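PDB 5IM3: ribonucleoside-diphosphate reductase from Pseudomonas aeruginosa, which probably catalyses the reduction of ribonucleoside diphosphates to the deoxyribonucleotides needed for DNA synthesis and is bound here to its allosteric effector dATP. Local coordinates for residues 302-307 with 313-318. Residues are numbered along the deposited sequence; the frame is centred on the assembly and turned at random.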
loop_
_atom_site.group_PDB
_atom_site.type_symbol
_atom_site.label_atom_id
_atom_site.label_comp_id
_atom_site.label_asym_id
_atom_site.label_seq_id
_atom_site.Cartn_x
_atom_site.Cartn_y
_atom_site.Cartn_z
ATOM N N THR A 302 20.633 27.581 -32.796
ATOM C CA THR A 302 20.812 26.181 -33.169
ATOM C C THR A 302 21.822 26.041 -34.301
ATOM O O THR A 302 22.763 25.243 -34.217
ATOM C CB THR A 302 19.470 25.574 -33.576
ATOM O OG1 THR A 302 18.560 25.632 -32.471
ATOM C CG2 THR A 302 19.643 24.122 -34.015
ATOM N N LEU A 303 21.631 26.803 -35.378
ATOM C CA LEU A 303 22.553 26.737 -36.505
ATOM C C LEU A 303 23.952 27.176 -36.097
ATOM O O LEU A 303 24.939 26.494 -36.390
ATOM C CB LEU A 303 22.031 27.600 -37.657
ATOM C CG LEU A 303 20.744 27.107 -38.326
ATOM C CD1 LEU A 303 20.275 28.090 -39.385
ATOM C CD2 LEU A 303 20.940 25.723 -38.934
ATOM N N TYR A 304 24.055 28.312 -35.405
ATOM C CA TYR A 304 25.366 28.849 -35.056
ATOM C C TYR A 304 26.131 27.901 -34.147
ATOM O O TYR A 304 27.343 27.721 -34.309
ATOM C CB TYR A 304 25.215 30.212 -34.385
ATOM C CG TYR A 304 26.529 30.801 -33.921
ATOM C CD1 TYR A 304 27.284 31.609 -34.759
ATOM C CD2 TYR A 304 27.018 30.542 -32.646
ATOM C CE1 TYR A 304 28.487 32.144 -34.343
ATOM C CE2 TYR A 304 28.219 31.074 -32.220
ATOM C CZ TYR A 304 28.950 31.874 -33.072
ATOM O OH TYR A 304 30.146 32.404 -32.648
ATOM N N ASP A 305 25.446 27.291 -33.179
ATOM C CA ASP A 305 26.144 26.468 -32.198
ATOM C C ASP A 305 26.694 25.194 -32.823
ATOM O O ASP A 305 27.805 24.767 -32.489
ATOM C CB ASP A 305 25.212 26.127 -31.034
ATOM C CG ASP A 305 24.863 27.338 -30.188
ATOM O OD1 ASP A 305 25.543 28.378 -30.317
ATOM O OD2 ASP A 305 23.910 27.243 -29.385
ATOM N N ARG A 306 25.947 24.576 -33.739
ATOM C CA ARG A 306 26.251 23.213 -34.160
ATOM C C ARG A 306 26.351 22.997 -35.663
ATOM O O ARG A 306 26.953 21.995 -36.066
ATOM C CB ARG A 306 25.201 22.240 -33.600
ATOM C CG ARG A 306 25.245 22.112 -32.081
ATOM C CD ARG A 306 24.256 21.079 -31.558
ATOM N NE ARG A 306 22.866 21.467 -31.790
ATOM C CZ ARG A 306 21.818 20.871 -31.227
ATOM N NH1 ARG A 306 21.992 19.857 -30.386
ATOM N NH2 ARG A 306 20.589 21.291 -31.500
ATOM N N TYR A 307 25.808 23.876 -36.504
ATOM C CA TYR A 307 25.760 23.607 -37.937
ATOM C C TYR A 307 26.670 24.490 -38.779
ATOM O O TYR A 307 27.171 24.024 -39.805
ATOM C CB TYR A 307 24.320 23.735 -38.448
ATOM C CG TYR A 307 23.451 22.565 -38.039
ATOM C CD1 TYR A 307 23.315 21.457 -38.864
ATOM C CD2 TYR A 307 22.787 22.559 -36.820
ATOM C CE1 TYR A 307 22.532 20.379 -38.493
ATOM C CE2 TYR A 307 22.000 21.485 -36.438
ATOM C CZ TYR A 307 21.879 20.399 -37.279
ATOM O OH TYR A 307 21.102 19.324 -36.915
ATOM N N GLY A 313 37.417 27.676 -33.510
ATOM C CA GLY A 313 36.286 28.188 -32.766
ATOM C C GLY A 313 35.563 29.352 -33.410
ATOM O O GLY A 313 34.550 29.805 -32.863
ATOM N N ILE A 314 36.039 29.846 -34.550
ATOM C CA ILE A 314 35.460 31.010 -35.211
ATOM C C ILE A 314 34.511 30.527 -36.300
ATOM O O ILE A 314 34.929 29.837 -37.238
ATOM C CB ILE A 314 36.551 31.920 -35.797
ATOM C CG1 ILE A 314 37.448 32.456 -34.676
ATOM C CG2 ILE A 314 35.925 33.071 -36.586
ATOM C CD1 ILE A 314 38.606 33.309 -35.157
ATOM N N ARG A 315 33.236 30.890 -36.182
ATOM C CA ARG A 315 32.264 30.616 -37.231
ATOM C C ARG A 315 32.467 31.604 -38.372
ATOM O O ARG A 315 32.324 32.817 -38.182
ATOM C CB ARG A 315 30.839 30.716 -36.689
ATOM C CG ARG A 315 30.303 29.437 -36.061
ATOM C CD ARG A 315 31.056 29.058 -34.800
ATOM N NE ARG A 315 30.375 27.995 -34.065
ATOM C CZ ARG A 315 30.929 27.279 -33.091
ATOM N NH1 ARG A 315 32.187 27.502 -32.729
ATOM N NH2 ARG A 315 30.225 26.333 -32.480
ATOM N N PHE A 316 32.802 31.091 -39.558
ATOM C CA PHE A 316 32.950 31.935 -40.738
ATOM C C PHE A 316 31.951 31.568 -41.831
ATOM O O PHE A 316 32.182 31.875 -43.004
ATOM C CB PHE A 316 34.386 31.881 -41.268
ATOM C CG PHE A 316 34.806 30.532 -41.782
ATOM C CD1 PHE A 316 35.272 29.556 -40.916
ATOM C CD2 PHE A 316 34.758 30.250 -43.138
ATOM C CE1 PHE A 316 35.667 28.319 -41.392
ATOM C CE2 PHE A 316 35.153 29.015 -43.620
ATOM C CZ PHE A 316 35.608 28.048 -42.746
ATOM N N GLU A 317 30.835 30.938 -41.466
ATOM C CA GLU A 317 29.754 30.624 -42.397
ATOM C C GLU A 317 28.500 31.368 -41.952
ATOM O O GLU A 317 27.953 31.084 -40.880
ATOM C CB GLU A 317 29.505 29.118 -42.458
ATOM C CG GLU A 317 28.496 28.699 -43.514
ATOM C CD GLU A 317 28.367 27.192 -43.634
ATOM O OE1 GLU A 317 28.387 26.503 -42.590
ATOM O OE2 GLU A 317 28.252 26.697 -44.776
ATOM N N LEU A 318 28.046 32.314 -42.776
ATOM C CA LEU A 318 26.852 33.089 -42.472
ATOM C C LEU A 318 25.592 32.336 -42.889
ATOM O O LEU A 318 25.643 31.442 -43.738
ATOM C CB LEU A 318 26.917 34.445 -43.170
ATOM C CG LEU A 318 27.848 35.459 -42.499
ATOM C CD1 LEU A 318 28.113 36.657 -43.394
ATOM C CD2 LEU A 318 27.260 35.914 -41.167
#
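A chi1 of 177° sets the Y304 ring trans to its own amide nitrogen and swings it off helix 297-307 to meet R315, whose chain bends at chi2 and runs back under the ring toward the helix end. CB of R315 lies 3.6 Å from CE1 of Y304. Its CG stands over the ring face, a CH-pi contact 4.1 Å from the Y304 centroid, and CD follows at 3.9 Å from CZ of Y304. The guanidinium lies within 23° of parallel to the ring, yet at 5.2 Å from CZ of R315 to the Y304 centroid any cation-pi attraction is weak. The guanidinium edge faces the backbone: NE of R315 gives a nearly straight hydrogen bond (162°) to the carbonyl O of Y304, 3.1 Å away. NH2 of R315 gives a more bent one to O of D305 (2.9 Å). The second donor approaches from above the D305 carbonyl plane. On the far side NH1 adds a weak bond to O of G313; the Y304 and D305 carbonyls meet the guanidinium close to its plane, which fixes its rotation. The arginine thus ties the C-terminal turns of the helix to a two-stranded antiparallel hairpin, 310-311 with 314-315, that leads through 316-318 into helix 319-330 in the all-alpha domain of the reductase. E234 of helix 219-239 bonds to both partners, one carboxylate oxygen to the Y304 hydroxyl and the other to the R315 backbone N. Deeper in, E317 turns its carboxylate toward the helix end; OE1 accepts from N of I309, while OE2 forms a salt bridge with R325.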